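Long-range contacts in streptomycin 3''-adenylyltransferase (Enterococcus faecalis, PDB 6SXJ), which transfers an adenylyl group from ATP to the 9-hydroxyl of spectinomycin, giving bacteria resistance to this antibiotic but not to streptomycin: residues Asn44-Phe49 with Leu82-Leu87; Ile64-Ile69 with Gln104-Gly109; Asn26-Tyr31 with Leu50-Glu55. One frame throughout, in Å; residues are numbered along the deposited sequence.

Interaction 1. Residues Asn44-Phe49 with Leu82-Leu87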
ATOM      1  N   ASN A  44       3.004  14.105  -5.427  1.00 82.59           N
ATOM      2  CA  ASN A  44       2.599  12.835  -6.027  1.00 79.86           C
ATOM      3  C   ASN A  44       2.218  11.784  -4.987  1.00 81.30           C
ATOM      4  O   ASN A  44       1.713  10.718  -5.359  1.00 77.13           O
ATOM      5  CB  ASN A  44       3.741  12.299  -6.920  1.00 78.62           C
ATOM      6  CG  ASN A  44       3.365  11.030  -7.669  1.00 93.59           C
ATOM      7  OD1 ASN A  44       3.270   9.956  -7.076  1.00 98.33           O
ATOM      8  ND2 ASN A  44       3.165  11.145  -8.980  1.00 94.56           N
ATOM      9  N   SER A  45       2.445  12.052  -3.702  1.00 73.71           N
ATOM     10  CA  SER A  45       2.379  11.011  -2.686  1.00 68.37           C
ATOM     11  C   SER A  45       0.945  10.676  -2.297  1.00 66.73           C
ATOM     12  O   SER A  45       0.077  11.553  -2.218  1.00 60.39           O
ATOM     13  CB  SER A  45       3.148  11.439  -1.432  1.00 67.08           C
ATOM     14  OG  SER A  45       4.410  11.989  -1.761  1.00 65.43           O
ATOM     15  N   ASP A  46       0.718   9.397  -2.013  1.00 55.95           N
ATOM     16  CA  ASP A  46      -0.539   8.953  -1.444  1.00 58.66           C
ATOM     17  C   ASP A  46      -0.600   9.283   0.045  1.00 43.81           C
ATOM     18  O   ASP A  46       0.419   9.398   0.729  1.00 51.09           O
ATOM     19  CB  ASP A  46      -0.716   7.443  -1.594  1.00 55.90           C
ATOM     20  CG  ASP A  46      -0.873   6.994  -3.034  1.00 58.82           C
ATOM     21  OD1 ASP A  46      -0.927   7.850  -3.941  1.00 56.91           O
ATOM     22  OD2 ASP A  46      -0.949   5.767  -3.242  1.00 60.09           O
ATOM     23  N   LEU A  47      -1.827   9.387   0.549  1.00 40.30           N
ATOM     24  CA  LEU A  47      -2.106   9.430   1.978  1.00 40.02           C
ATOM     25  C   LEU A  47      -2.500   8.028   2.436  1.00 45.78           C
ATOM     26  O   LEU A  47      -3.604   7.561   2.136  1.00 44.65           O
ATOM     27  CB  LEU A  47      -3.223  10.426   2.273  1.00 41.23           C
ATOM     28  CG  LEU A  47      -2.985  11.915   1.993  1.00 48.73           C
ATOM     29  CD1 LEU A  47      -4.274  12.673   2.248  1.00 41.71           C
ATOM     30  CD2 LEU A  47      -1.858  12.416   2.874  1.00 40.63           C
ATOM     31  N   ASP A  48      -1.614   7.377   3.190  1.00 46.49           N
ATOM     32  CA  ASP A  48      -1.789   5.998   3.630  1.00 47.55           C
ATOM     33  C   ASP A  48      -2.114   5.988   5.117  1.00 47.58           C
ATOM     34  O   ASP A  48      -1.309   6.446   5.934  1.00 40.32           O
ATOM     35  CB  ASP A  48      -0.529   5.174   3.366  1.00 46.28           C
ATOM     36  CG  ASP A  48      -0.181   5.077   1.890  1.00 54.75           C
ATOM     37  OD1 ASP A  48      -0.934   4.411   1.150  1.00 56.19           O
ATOM     38  OD2 ASP A  48       0.853   5.652   1.472  1.00 52.68           O
ATOM     39  N   PHE A  49      -3.272   5.431   5.469  1.00 46.35           N
ATOM     40  CA  PHE A  49      -3.732   5.407   6.849  1.00 44.20           C
ATOM     41  C   PHE A  49      -3.846   3.973   7.343  1.00 52.49           C
ATOM     42  O   PHE A  49      -4.425   3.117   6.659  1.00 44.68           O
ATOM     43  CB  PHE A  49      -5.088   6.098   6.991  1.00 48.43           C
ATOM     44  CG  PHE A  49      -5.070   7.552   6.660  1.00 44.58           C
ATOM     45  CD1 PHE A  49      -5.342   7.991   5.376  1.00 29.01           C
ATOM     46  CD2 PHE A  49      -4.815   8.488   7.641  1.00 52.22           C
ATOM     47  CE1 PHE A  49      -5.358   9.324   5.078  1.00 50.84           C
ATOM     48  CE2 PHE A  49      -4.810   9.820   7.344  1.00 38.25           C
ATOM     49  CZ  PHE A  49      -5.076  10.247   6.059  1.00 45.25           C
ATOM     50  N   LEU A  82      -5.982  16.453  -5.904  1.00 63.44           N
ATOM     51  CA  LEU A  82      -6.151  15.648  -4.706  1.00 60.74           C
ATOM     52  C   LEU A  82      -5.139  14.503  -4.684  1.00 57.36           C
ATOM     53  O   LEU A  82      -4.515  14.166  -5.693  1.00 64.25           O
ATOM     54  CB  LEU A  82      -7.561  15.076  -4.648  1.00 65.15           C
ATOM     55  CG  LEU A  82      -8.703  15.896  -4.058  1.00 68.74           C
ATOM     56  CD1 LEU A  82      -9.992  15.050  -4.200  1.00 57.67           C
ATOM     57  CD2 LEU A  82      -8.459  16.270  -2.624  1.00 65.13           C
ATOM     58  N   ARG A  83      -4.976  13.909  -3.510  1.00 48.88           N
ATOM     59  CA  ARG A  83      -4.163  12.714  -3.348  1.00 53.40           C
ATOM     60  C   ARG A  83      -5.059  11.488  -3.201  1.00 49.05           C
ATOM     61  O   ARG A  83      -6.211  11.591  -2.775  1.00 44.43           O
ATOM     62  CB  ARG A  83      -3.255  12.837  -2.124  1.00 50.02           C
ATOM     63  CG  ARG A  83      -2.517  14.182  -2.028  1.00 58.19           C
ATOM     64  CD  ARG A  83      -1.803  14.328  -0.695  1.00 61.68           C
ATOM     65  NE  ARG A  83      -0.914  15.490  -0.650  1.00 60.85           N
ATOM     66  CZ  ARG A  83       0.363  15.470  -1.013  1.00 65.02           C
ATOM     67  NH1 ARG A  83       0.910  14.349  -1.458  1.00 60.07           N
ATOM     68  NH2 ARG A  83       1.095  16.575  -0.927  1.00 75.80           N
ATOM     69  N   TYR A  84      -4.519  10.322  -3.546  1.00 47.81           N
ATOM     70  CA  TYR A  84      -5.222   9.079  -3.256  1.00 49.76           C
ATOM     71  C   TYR A  84      -5.217   8.841  -1.754  1.00 44.33           C
ATOM     72  O   TYR A  84      -4.189   9.009  -1.092  1.00 47.56           O
ATOM     73  CB  TYR A  84      -4.554   7.891  -3.950  1.00 53.64           C
ATOM     74  CG  TYR A  84      -4.708   7.845  -5.448  1.00 52.36           C
ATOM     75  CD1 TYR A  84      -5.961   7.762  -6.041  1.00 49.79           C
ATOM     76  CD2 TYR A  84      -3.593   7.861  -6.270  1.00 56.97           C
ATOM     77  CE1 TYR A  84      -6.092   7.712  -7.410  1.00 48.36           C
ATOM     78  CE2 TYR A  84      -3.713   7.815  -7.631  1.00 59.59           C
ATOM     79  CZ  TYR A  84      -4.962   7.736  -8.203  1.00 62.16           C
ATOM     80  OH  TYR A  84      -5.071   7.683  -9.578  1.00 70.04           O
ATOM     81  N   ILE A  85      -6.361   8.443  -1.213  1.00 43.23           N
ATOM     82  CA  ILE A  85      -6.450   7.950   0.157  1.00 37.58           C
ATOM     83  C   ILE A  85      -6.517   6.424   0.125  1.00 50.07           C
ATOM     84  O   ILE A  85      -7.357   5.844  -0.566  1.00 40.82           O
ATOM     85  CB  ILE A  85      -7.671   8.531   0.882  1.00 39.49           C
ATOM     86  CG1 ILE A  85      -7.492  10.047   1.104  1.00 46.91           C
ATOM     87  CG2 ILE A  85      -7.872   7.847   2.224  1.00 41.14           C
ATOM     88  CD1 ILE A  85      -8.727  10.693   1.593  1.00 46.63           C
ATOM     89  N   GLU A  86      -5.638   5.783   0.887  1.00 44.60           N
ATOM     90  CA  GLU A  86      -5.677   4.355   1.145  1.00 46.76           C
ATOM     91  C   GLU A  86      -5.779   4.188   2.650  1.00 48.28           C
ATOM     92  O   GLU A  86      -4.985   4.775   3.393  1.00 52.05           O
ATOM     93  CB  GLU A  86      -4.424   3.681   0.597  1.00 46.00           C
ATOM     94  CG  GLU A  86      -4.610   2.275   0.095  1.00 56.31           C
ATOM     95  CD  GLU A  86      -3.384   1.814  -0.660  1.00 45.39           C
ATOM     96  OE1 GLU A  86      -3.138   2.332  -1.775  1.00 49.65           O
ATOM     97  OE2 GLU A  86      -2.646   0.968  -0.124  1.00 44.89           O
ATOM     98  N   LEU A  87      -6.771   3.428   3.101  1.00 37.32           N
ATOM     99  CA  LEU A  87      -7.015   3.272   4.528  1.00 43.95           C
ATOM    100  C   LEU A  87      -7.338   1.824   4.849  1.00 43.91           C
ATOM    101  O   LEU A  87      -8.282   1.265   4.288  1.00 43.18           O
ATOM    102  CB  LEU A  87      -8.171   4.165   4.993  1.00 33.58           C
ATOM    103  CG  LEU A  87      -8.433   4.200   6.500  1.00 41.26           C
ATOM    104  CD1 LEU A  87      -8.736   5.642   6.952  1.00 48.92           C
ATOM    105  CD2 LEU A  87      -9.579   3.303   6.863  1.00 37.71           C
TER
HETATM  106  O   HOH W   1      -1.821  10.229  -4.456  1.00 52.41           O
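Asp46 OD1 meets the Tyr84 ring at its edge, in the ring plane and 3.5 Å from CD2, with the carboxylate turned 85° to the ring. The Arg83 guanidinium is also met at an edge: its NH1 gives a hydrogen bond of 3.0 Å to Ser45 O, which lies almost in the guanidinium plane. Glu86 O sits at the edge of the Phe49 ring, while Ile85 CG2 and Leu87 CD1 approach that ring obliquely. The Arg83 chain is extended from CG to NE and crosses Leu47 at about a right angle, with CD 3.8 Å from Leu47 CG; farther out NE bonds Thr8 OG1, and NH1 has Lys42 O as a second acceptor.

The backbones run parallel. Leu47 N bonds Tyr84 O, Glu86 N bonds Leu47 O at 3.0 Å, and Phe49 N bonds Glu86 O at 2.8 Å. Just before the strands pair, a water bridges the two segments, donating to Asp46 OD1 at 2.6 Å and accepting from Tyr84 N.

Asp48 and Glu86 point to one face, side by side, and the carboxylate of Asp46, just before the strand, comes near them, its OD2 4.3 Å from Glu86 OE1. Asp46 and Asp48 match the DxD signature of the nucleotidyltransferase fold; such an acidic cluster is consistent with a metal-binding active site, as in relatives.

The other face carries Leu47, Ile85, Phe49 and Leu87. Helix 8-23 packs on Leu47 and Ile85, strand 27-33 flanks strand 47-53, and strand 103-108 continues the sheet beyond strand 85-91.

Interaction 2. Residues Ile64-Ile69 with Gln104-Gly109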
ATOM      1  N   ILE A  64     -20.680   3.460   5.534  1.00 61.69           N
ATOM      2  CA  ILE A  64     -20.519   4.868   5.892  1.00 71.42           C
ATOM      3  C   ILE A  64     -19.110   5.333   5.554  1.00 59.44           C
ATOM      4  O   ILE A  64     -18.918   6.349   4.876  1.00 59.43           O
ATOM      5  CB  ILE A  64     -20.825   5.089   7.382  1.00 74.21           C
ATOM      6  CG1 ILE A  64     -22.216   4.576   7.746  1.00 77.80           C
ATOM      7  CG2 ILE A  64     -20.695   6.566   7.720  1.00 70.24           C
ATOM      8  CD1 ILE A  64     -22.481   4.585   9.246  1.00 81.81           C
ATOM      9  N   LEU A  65     -18.103   4.594   6.029  1.00 59.12           N
ATOM     10  CA  LEU A  65     -16.717   4.950   5.752  1.00 59.47           C
ATOM     11  C   LEU A  65     -16.487   5.099   4.257  1.00 60.19           C
ATOM     12  O   LEU A  65     -15.890   6.079   3.799  1.00 51.52           O
ATOM     13  CB  LEU A  65     -15.773   3.893   6.330  1.00 46.46           C
ATOM     14  CG  LEU A  65     -15.724   3.775   7.849  1.00 52.32           C
ATOM     15  CD1 LEU A  65     -14.633   2.800   8.252  1.00 51.06           C
ATOM     16  CD2 LEU A  65     -15.489   5.143   8.505  1.00 57.36           C
ATOM     17  N   ILE A  66     -16.959   4.128   3.473  1.00 52.72           N
ATOM     18  CA  ILE A  66     -16.798   4.238   2.030  1.00 55.18           C
ATOM     19  C   ILE A  66     -17.502   5.488   1.521  1.00 51.21           C
ATOM     20  O   ILE A  66     -16.980   6.215   0.666  1.00 51.15           O
ATOM     21  CB  ILE A  66     -17.326   2.982   1.316  1.00 58.16           C
ATOM     22  CG1 ILE A  66     -16.512   1.744   1.694  1.00 58.04           C
ATOM     23  CG2 ILE A  66     -17.295   3.221  -0.184  1.00 50.13           C
ATOM     24  CD1 ILE A  66     -17.211   0.436   1.340  1.00 61.96           C
ATOM     25  N   GLN A  67     -18.714   5.735   2.012  1.00 59.68           N
ATOM     26  CA  GLN A  67     -19.485   6.874   1.532  1.00 61.55           C
ATOM     27  C   GLN A  67     -18.792   8.179   1.883  1.00 60.32           C
ATOM     28  O   GLN A  67     -18.687   9.080   1.044  1.00 57.37           O
ATOM     29  CB  GLN A  67     -20.887   6.849   2.138  1.00 73.59           C
ATOM     30  CG  GLN A  67     -21.957   6.193   1.283  1.00 85.13           C
ATOM     31  CD  GLN A  67     -23.335   6.295   1.919  1.00 95.28           C
ATOM     32  OE1 GLN A  67     -23.638   7.266   2.615  1.00109.71           O
ATOM     33  NE2 GLN A  67     -24.171   5.291   1.688  1.00 92.33           N
ATOM     34  N   LYS A  68     -18.301   8.292   3.118  1.00 56.63           N
ATOM     35  CA  LYS A  68     -17.716   9.546   3.579  1.00 62.75           C
ATOM     36  C   LYS A  68     -16.291   9.734   3.080  1.00 58.79           C
ATOM     37  O   LYS A  68     -15.849  10.874   2.902  1.00 53.33           O
ATOM     38  CB  LYS A  68     -17.761   9.604   5.110  1.00 68.72           C
ATOM     39  CG  LYS A  68     -19.161   9.829   5.694  1.00 63.11           C
ATOM     40  CD  LYS A  68     -19.924  10.905   4.922  1.00 78.58           C
ATOM     41  CE  LYS A  68     -21.365  11.018   5.371  1.00 85.09           C
ATOM     42  NZ  LYS A  68     -21.495  11.958   6.516  1.00 90.72           N
ATOM     43  N   ILE A  69     -15.558   8.649   2.827  1.00 51.02           N
ATOM     44  CA  ILE A  69     -14.195   8.837   2.341  1.00 52.72           C
ATOM     45  C   ILE A  69     -14.182   9.149   0.849  1.00 58.42           C
ATOM     46  O   ILE A  69     -13.312   9.889   0.369  1.00 49.33           O
ATOM     47  CB  ILE A  69     -13.323   7.611   2.652  1.00 51.09           C
ATOM     48  CG1 ILE A  69     -13.156   7.461   4.165  1.00 51.85           C
ATOM     49  CG2 ILE A  69     -11.970   7.764   1.969  1.00 44.73           C
ATOM     50  CD1 ILE A  69     -12.248   6.317   4.569  1.00 53.45           C
ATOM     51  N   GLN A 104      -7.584  -8.697   8.182  1.00 55.34           N
ATOM     52  CA  GLN A 104      -7.835  -7.329   7.761  1.00 49.39           C
ATOM     53  C   GLN A 104      -9.337  -7.095   7.811  1.00 55.48           C
ATOM     54  O   GLN A 104     -10.098  -7.809   7.154  1.00 49.52           O
ATOM     55  CB  GLN A 104      -7.291  -7.097   6.347  1.00 53.80           C
ATOM     56  CG  GLN A 104      -7.709  -5.775   5.710  1.00 52.55           C
ATOM     57  CD  GLN A 104      -7.136  -5.597   4.315  1.00 48.00           C
ATOM     58  OE1 GLN A 104      -5.924  -5.444   4.144  1.00 52.31           O
ATOM     59  NE2 GLN A 104      -8.001  -5.621   3.309  1.00 46.83           N
ATOM     60  N   GLU A 105      -9.759  -6.079   8.569  1.00 51.62           N
ATOM     61  CA  GLU A 105     -11.176  -5.844   8.822  1.00 56.06           C
ATOM     62  C   GLU A 105     -11.857  -5.021   7.742  1.00 46.98           C
ATOM     63  O   GLU A 105     -13.070  -5.152   7.546  1.00 57.14           O
ATOM     64  CB  GLU A 105     -11.350  -5.127  10.169  1.00 53.07           C
ATOM     65  CG  GLU A 105     -12.763  -4.606  10.423  1.00 63.17           C
ATOM     66  CD  GLU A 105     -13.738  -5.726  10.734  1.00 66.08           C
ATOM     67  OE1 GLU A 105     -13.290  -6.873  10.872  1.00 62.26           O
ATOM     68  OE2 GLU A 105     -14.949  -5.470  10.856  1.00 70.30           O
ATOM     69  N   PHE A 106     -11.120  -4.153   7.060  1.00 47.45           N
ATOM     70  CA  PHE A 106     -11.724  -3.211   6.134  1.00 47.79           C
ATOM     71  C   PHE A 106     -10.609  -2.543   5.354  1.00 46.86           C
ATOM     72  O   PHE A 106      -9.509  -2.335   5.874  1.00 49.40           O
ATOM     73  CB  PHE A 106     -12.566  -2.162   6.872  1.00 53.87           C
ATOM     74  CG  PHE A 106     -13.079  -1.059   5.992  1.00 57.36           C
ATOM     75  CD1 PHE A 106     -14.251  -1.221   5.280  1.00 54.62           C
ATOM     76  CD2 PHE A 106     -12.391   0.149   5.884  1.00 54.18           C
ATOM     77  CE1 PHE A 106     -14.733  -0.211   4.471  1.00 54.91           C
ATOM     78  CE2 PHE A 106     -12.866   1.164   5.071  1.00 49.24           C
ATOM     79  CZ  PHE A 106     -14.043   0.983   4.367  1.00 56.28           C
ATOM     80  N   ILE A 107     -10.905  -2.210   4.104  1.00 44.40           N
ATOM     81  CA  ILE A 107      -9.963  -1.489   3.262  1.00 55.54           C
ATOM     82  C   ILE A 107     -10.743  -0.482   2.433  1.00 58.80           C
ATOM     83  O   ILE A 107     -11.681  -0.856   1.719  1.00 46.66           O
ATOM     84  CB  ILE A 107      -9.164  -2.434   2.348  1.00 47.46           C
ATOM     85  CG1 ILE A 107      -8.355  -1.634   1.322  1.00 48.06           C
ATOM     86  CG2 ILE A 107     -10.103  -3.415   1.649  1.00 61.18           C
ATOM     87  CD1 ILE A 107      -7.136  -0.903   1.920  1.00 52.88           C
ATOM     88  N   TYR A 108     -10.355   0.793   2.527  1.00 42.86           N
ATOM     89  CA  TYR A 108     -10.705   1.782   1.522  1.00 40.27           C
ATOM     90  C   TYR A 108      -9.540   1.896   0.550  1.00 41.93           C
ATOM     91  O   TYR A 108      -8.391   2.075   0.971  1.00 46.45           O
ATOM     92  CB  TYR A 108     -11.009   3.172   2.095  1.00 49.71           C
ATOM     93  CG  TYR A 108     -11.493   4.082   0.980  1.00 48.03           C
ATOM     94  CD1 TYR A 108     -12.849   4.232   0.714  1.00 58.75           C
ATOM     95  CD2 TYR A 108     -10.593   4.734   0.148  1.00 44.53           C
ATOM     96  CE1 TYR A 108     -13.292   5.027  -0.330  1.00 57.84           C
ATOM     97  CE2 TYR A 108     -11.025   5.527  -0.891  1.00 49.63           C
ATOM     98  CZ  TYR A 108     -12.375   5.664  -1.133  1.00 51.03           C
ATOM     99  OH  TYR A 108     -12.800   6.452  -2.179  1.00 44.60           O
ATOM    100  N   GLY A 109      -9.843   1.801  -0.742  1.00 41.45           N
ATOM    101  CA  GLY A 109      -8.849   1.900  -1.794  1.00 41.55           C
ATOM    102  C   GLY A 109      -9.515   2.193  -3.123  1.00 48.83           C
ATOM    103  O   GLY A 109     -10.579   1.638  -3.416  1.00 52.72           O
TER
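Helix 64-69 runs nearly parallel to strand 106-108, their axes 14° apart and 9.4 Å from each other at closest, and no hydrogen bond passes between them; side chains carry most of the contact, with Ile66 O also beside the Tyr108 ring.

The Ile69 and Tyr108 side chains run antiparallel alongside one another. Ile69 CG2 sits squarely over the centre of the Tyr108 ring, 3.5 Å from the centroid and 2° off the normal, a CH-pi contact with the methyl roughly equidistant from all six ring carbons. Tyr108 CG is anti to its backbone N (chi1 -174°), which starts the ring off toward the helix. The phenol oxygen hydrogen-bonds Glu110 OE2.

Phe106 is approached from two directions. Leu65 CD1 stands over one face, displaced toward the rim and 4.0 Å from Phe106 CE2, while Leu65 CB comes within 3.9 Å of Phe106 CZ. Ile66 instead meets the ring at its edge: Ile66 CG1 lies in the ring plane, 3.7 Å from Phe106 CZ, and Ile66 CD1 reaches Phe106 CE1.

The helix is the connection of a beta-alpha-beta unit, strand 47-53, helix 59-69 and strand 85-91, and here it reaches past its own two strands to the next one in the sheet. A classic beta bulge marks that strand where Glu105 and Phe106 both face Ile89.

Leu65 also touches Ile18 of helix 8-23 and Ile89 of strand 85-91, which links the two helices to the sheet through one leucine. Loop residues complete the surroundings: Pro122 touches Ile66, and Arg70 and Lys75 touch Tyr108.

Interaction 3. Residues Asn26-Tyr31 with Leu50-Glu55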
ATOM      1  N   ASN A  26     -14.943   2.800  19.416  1.00 64.67           N
ATOM      2  CA  ASN A  26     -14.265   1.632  18.872  1.00 64.65           C
ATOM      3  C   ASN A  26     -12.894   1.965  18.301  1.00 62.98           C
ATOM      4  O   ASN A  26     -12.127   1.042  18.007  1.00 61.45           O
ATOM      5  CB  ASN A  26     -15.128   0.984  17.786  1.00 69.61           C
ATOM      6  CG  ASN A  26     -14.644  -0.403  17.405  1.00 62.06           C
ATOM      7  OD1 ASN A  26     -13.990  -1.086  18.194  1.00 68.03           O
ATOM      8  ND2 ASN A  26     -14.960  -0.823  16.187  1.00 58.56           N
ATOM      9  N   LEU A  27     -12.564   3.249  18.159  1.00 67.17           N
ATOM     10  CA  LEU A  27     -11.336   3.679  17.503  1.00 55.79           C
ATOM     11  C   LEU A  27     -10.213   3.764  18.527  1.00 58.73           C
ATOM     12  O   LEU A  27     -10.288   4.556  19.472  1.00 64.89           O
ATOM     13  CB  LEU A  27     -11.537   5.032  16.819  1.00 61.35           C
ATOM     14  CG  LEU A  27     -10.305   5.700  16.206  1.00 55.93           C
ATOM     15  CD1 LEU A  27      -9.773   4.819  15.066  1.00 56.29           C
ATOM     16  CD2 LEU A  27     -10.614   7.112  15.705  1.00 53.87           C
ATOM     17  N   ILE A  28      -9.170   2.960  18.332  1.00 59.75           N
ATOM     18  CA  ILE A  28      -8.013   2.981  19.220  1.00 56.63           C
ATOM     19  C   ILE A  28      -6.964   3.980  18.748  1.00 61.05           C
ATOM     20  O   ILE A  28      -6.408   4.742  19.544  1.00 53.61           O
ATOM     21  CB  ILE A  28      -7.414   1.566  19.342  1.00 61.19           C
ATOM     22  CG1 ILE A  28      -8.445   0.603  19.926  1.00 55.47           C
ATOM     23  CG2 ILE A  28      -6.167   1.601  20.211  1.00 61.13           C
ATOM     24  CD1 ILE A  28      -7.933  -0.804  20.080  1.00 59.06           C
ATOM     25  N   GLY A  29      -6.657   3.990  17.458  1.00 52.29           N
ATOM     26  CA  GLY A  29      -5.612   4.859  16.964  1.00 43.53           C
ATOM     27  C   GLY A  29      -5.744   5.077  15.472  1.00 54.34           C
ATOM     28  O   GLY A  29      -6.234   4.211  14.744  1.00 47.37           O
ATOM     29  N   THR A  30      -5.281   6.242  15.033  1.00 43.45           N
ATOM     30  CA  THR A  30      -5.216   6.585  13.616  1.00 52.55           C
ATOM     31  C   THR A  30      -3.774   6.943  13.296  1.00 56.80           C
ATOM     32  O   THR A  30      -3.226   7.890  13.868  1.00 51.36           O
ATOM     33  CB  THR A  30      -6.152   7.747  13.275  1.00 48.41           C
ATOM     34  OG1 THR A  30      -7.433   7.536  13.881  1.00 53.27           O
ATOM     35  CG2 THR A  30      -6.331   7.845  11.776  1.00 51.42           C
ATOM     36  N   TYR A  31      -3.159   6.185  12.391  1.00 48.33           N
ATOM     37  CA  TYR A  31      -1.766   6.397  12.031  1.00 40.99           C
ATOM     38  C   TYR A  31      -1.647   6.568  10.526  1.00 49.61           C
ATOM     39  O   TYR A  31      -2.407   5.977   9.758  1.00 51.93           O
ATOM     40  CB  TYR A  31      -0.881   5.227  12.502  1.00 44.96           C
ATOM     41  CG  TYR A  31      -1.141   4.835  13.937  1.00 52.60           C
ATOM     42  CD1 TYR A  31      -2.169   3.967  14.259  1.00 42.36           C
ATOM     43  CD2 TYR A  31      -0.380   5.365  14.974  1.00 48.05           C
ATOM     44  CE1 TYR A  31      -2.429   3.626  15.565  1.00 52.18           C
ATOM     45  CE2 TYR A  31      -0.633   5.020  16.290  1.00 48.58           C
ATOM     46  CZ  TYR A  31      -1.658   4.153  16.579  1.00 48.32           C
ATOM     47  OH  TYR A  31      -1.922   3.806  17.887  1.00 49.62           O
ATOM     48  N   LEU A  50      -3.317   3.724   8.539  1.00 44.11           N
ATOM     49  CA  LEU A  50      -3.580   2.505   9.290  1.00 43.01           C
ATOM     50  C   LEU A  50      -4.421   2.866  10.506  1.00 54.92           C
ATOM     51  O   LEU A  50      -4.057   3.771  11.273  1.00 49.35           O
ATOM     52  CB  LEU A  50      -2.285   1.821   9.730  1.00 42.65           C
ATOM     53  CG  LEU A  50      -2.446   0.456  10.399  1.00 48.75           C
ATOM     54  CD1 LEU A  50      -2.886  -0.570   9.388  1.00 46.92           C
ATOM     55  CD2 LEU A  50      -1.141   0.045  11.037  1.00 47.57           C
ATOM     56  N   VAL A  51      -5.551   2.183  10.662  1.00 47.61           N
ATOM     57  CA  VAL A  51      -6.501   2.447  11.736  1.00 44.84           C
ATOM     58  C   VAL A  51      -6.685   1.171  12.541  1.00 59.69           C
ATOM     59  O   VAL A  51      -6.818   0.079  11.975  1.00 52.39           O
ATOM     60  CB  VAL A  51      -7.851   2.945  11.181  1.00 44.86           C
ATOM     61  CG1 VAL A  51      -8.862   3.131  12.307  1.00 51.24           C
ATOM     62  CG2 VAL A  51      -7.669   4.231  10.401  1.00 44.90           C
ATOM     63  N   VAL A  52      -6.696   1.305  13.861  1.00 54.31           N
ATOM     64  CA  VAL A  52      -6.818   0.171  14.766  1.00 48.17           C
ATOM     65  C   VAL A  52      -8.076   0.348  15.600  1.00 55.71           C
ATOM     66  O   VAL A  52      -8.318   1.430  16.150  1.00 59.19           O
ATOM     67  CB  VAL A  52      -5.584   0.025  15.673  1.00 52.45           C
ATOM     68  CG1 VAL A  52      -5.737  -1.195  16.575  1.00 62.60           C
ATOM     69  CG2 VAL A  52      -4.323  -0.086  14.833  1.00 52.81           C
ATOM     70  N   VAL A  53      -8.854  -0.728  15.716  1.00 56.90           N
ATOM     71  CA  VAL A  53     -10.135  -0.730  16.403  1.00 59.27           C
ATOM     72  C   VAL A  53     -10.144  -1.883  17.400  1.00 60.34           C
ATOM     73  O   VAL A  53      -9.277  -2.755  17.388  1.00 61.54           O
ATOM     74  CB  VAL A  53     -11.319  -0.856  15.422  1.00 60.40           C
ATOM     75  CG1 VAL A  53     -11.417   0.388  14.556  1.00 55.27           C
ATOM     76  CG2 VAL A  53     -11.170  -2.111  14.565  1.00 61.94           C
ATOM     77  N   SER A  54     -11.146  -1.869  18.275  1.00 63.60           N
ATOM     78  CA  SER A  54     -11.269  -2.894  19.301  1.00 66.36           C
ATOM     79  C   SER A  54     -12.085  -4.093  18.832  1.00 67.11           C
ATOM     80  O   SER A  54     -11.686  -5.236  19.071  1.00 63.30           O
ATOM     81  CB  SER A  54     -11.908  -2.297  20.558  1.00 72.14           C
ATOM     82  OG  SER A  54     -10.939  -1.648  21.363  1.00 79.36           O
ATOM     83  N   GLU A  55     -13.214  -3.855  18.176  1.00 65.39           N
ATOM     84  CA  GLU A  55     -14.144  -4.892  17.762  1.00 77.18           C
ATOM     85  C   GLU A  55     -14.499  -4.725  16.296  1.00 72.80           C
ATOM     86  O   GLU A  55     -14.285  -3.656  15.711  1.00 66.72           O
ATOM     87  CB  GLU A  55     -15.433  -4.852  18.597  1.00 77.05           C
ATOM     88  CG  GLU A  55     -15.232  -5.080  20.080  1.00 86.18           C
ATOM     89  CD  GLU A  55     -16.050  -4.127  20.921  1.00 93.68           C
ATOM     90  OE1 GLU A  55     -17.176  -3.779  20.498  1.00 91.55           O
ATOM     91  OE2 GLU A  55     -15.567  -3.727  22.002  1.00 99.66           O
TER
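Leu27 CD1 presses against Val51 CG1 at 3.4 Å, tighter than usual for two methyls, with the two side chains crossing at about a right angle. On the same buried face Thr30 CG2 lies beside Val51 CG2, and Leu19 of helix 8-23 packs over Leu27, Thr30 and Val51.

The other face holds Tyr31, whose ring edge meets Leu50 O, CD1 being 3.5 Å from that oxygen. Its hydroxyl passes over Gly29, where no side chain stands in the way, and bonds Tyr148 O.

Strands 27-33 and 47-53 are antiparallel neighbours in the nucleotidyltransferase sheet, and Tyr31 and Leu50 form a hydrogen-bonded pair joined in both directions. Toward the other end the register slips by one residue in a classic beta bulge: Ile28 N bonds Val52 O at 2.8 Å, and Gly29 N shares that oxygen through a weak bond.

Nearer solvent the packing gives way to polar bonds made by Asn26. With CG anti to its backbone N (chi1 -167°), the amide reaches the loop residues Ser54 and Glu55 that follow strand 47-53. Asn26 OD1 accepts Glu55 N at 2.9 Å in the carbonyl plane, on a lone pair, and Ser54 N from above that plane. Asn26 ND2 returns a bond of 3.0 Å to Glu55 O, fixing the amide's rotation. Beside this, the partly exposed Ile28 touches Ser54 OG with CD1, at 3.4 Å.

In the fold
All three contacts belong to one mixed sheet and its helical cover. Interactions 1 and 3 share strand 47-53, pairing it with a parallel neighbour on one side and an antiparallel one on the other; they meet where Phe49 CB packs on Tyr31 O and Leu87 CD1 on Val51 CG2. Interaction 2 stands apart in being fully buried and held by apolar packing and a CH-pi contact, without hydrogen bonds across it, joining helix to strand; it touches interaction 1 through a probable hydrogen bond from Tyr108 N to Leu87 O. Interaction 1 is only partly buried, with acidic groups on its more open face. Interaction 3 is largely buried but ends in polar bonds to an exposed loop.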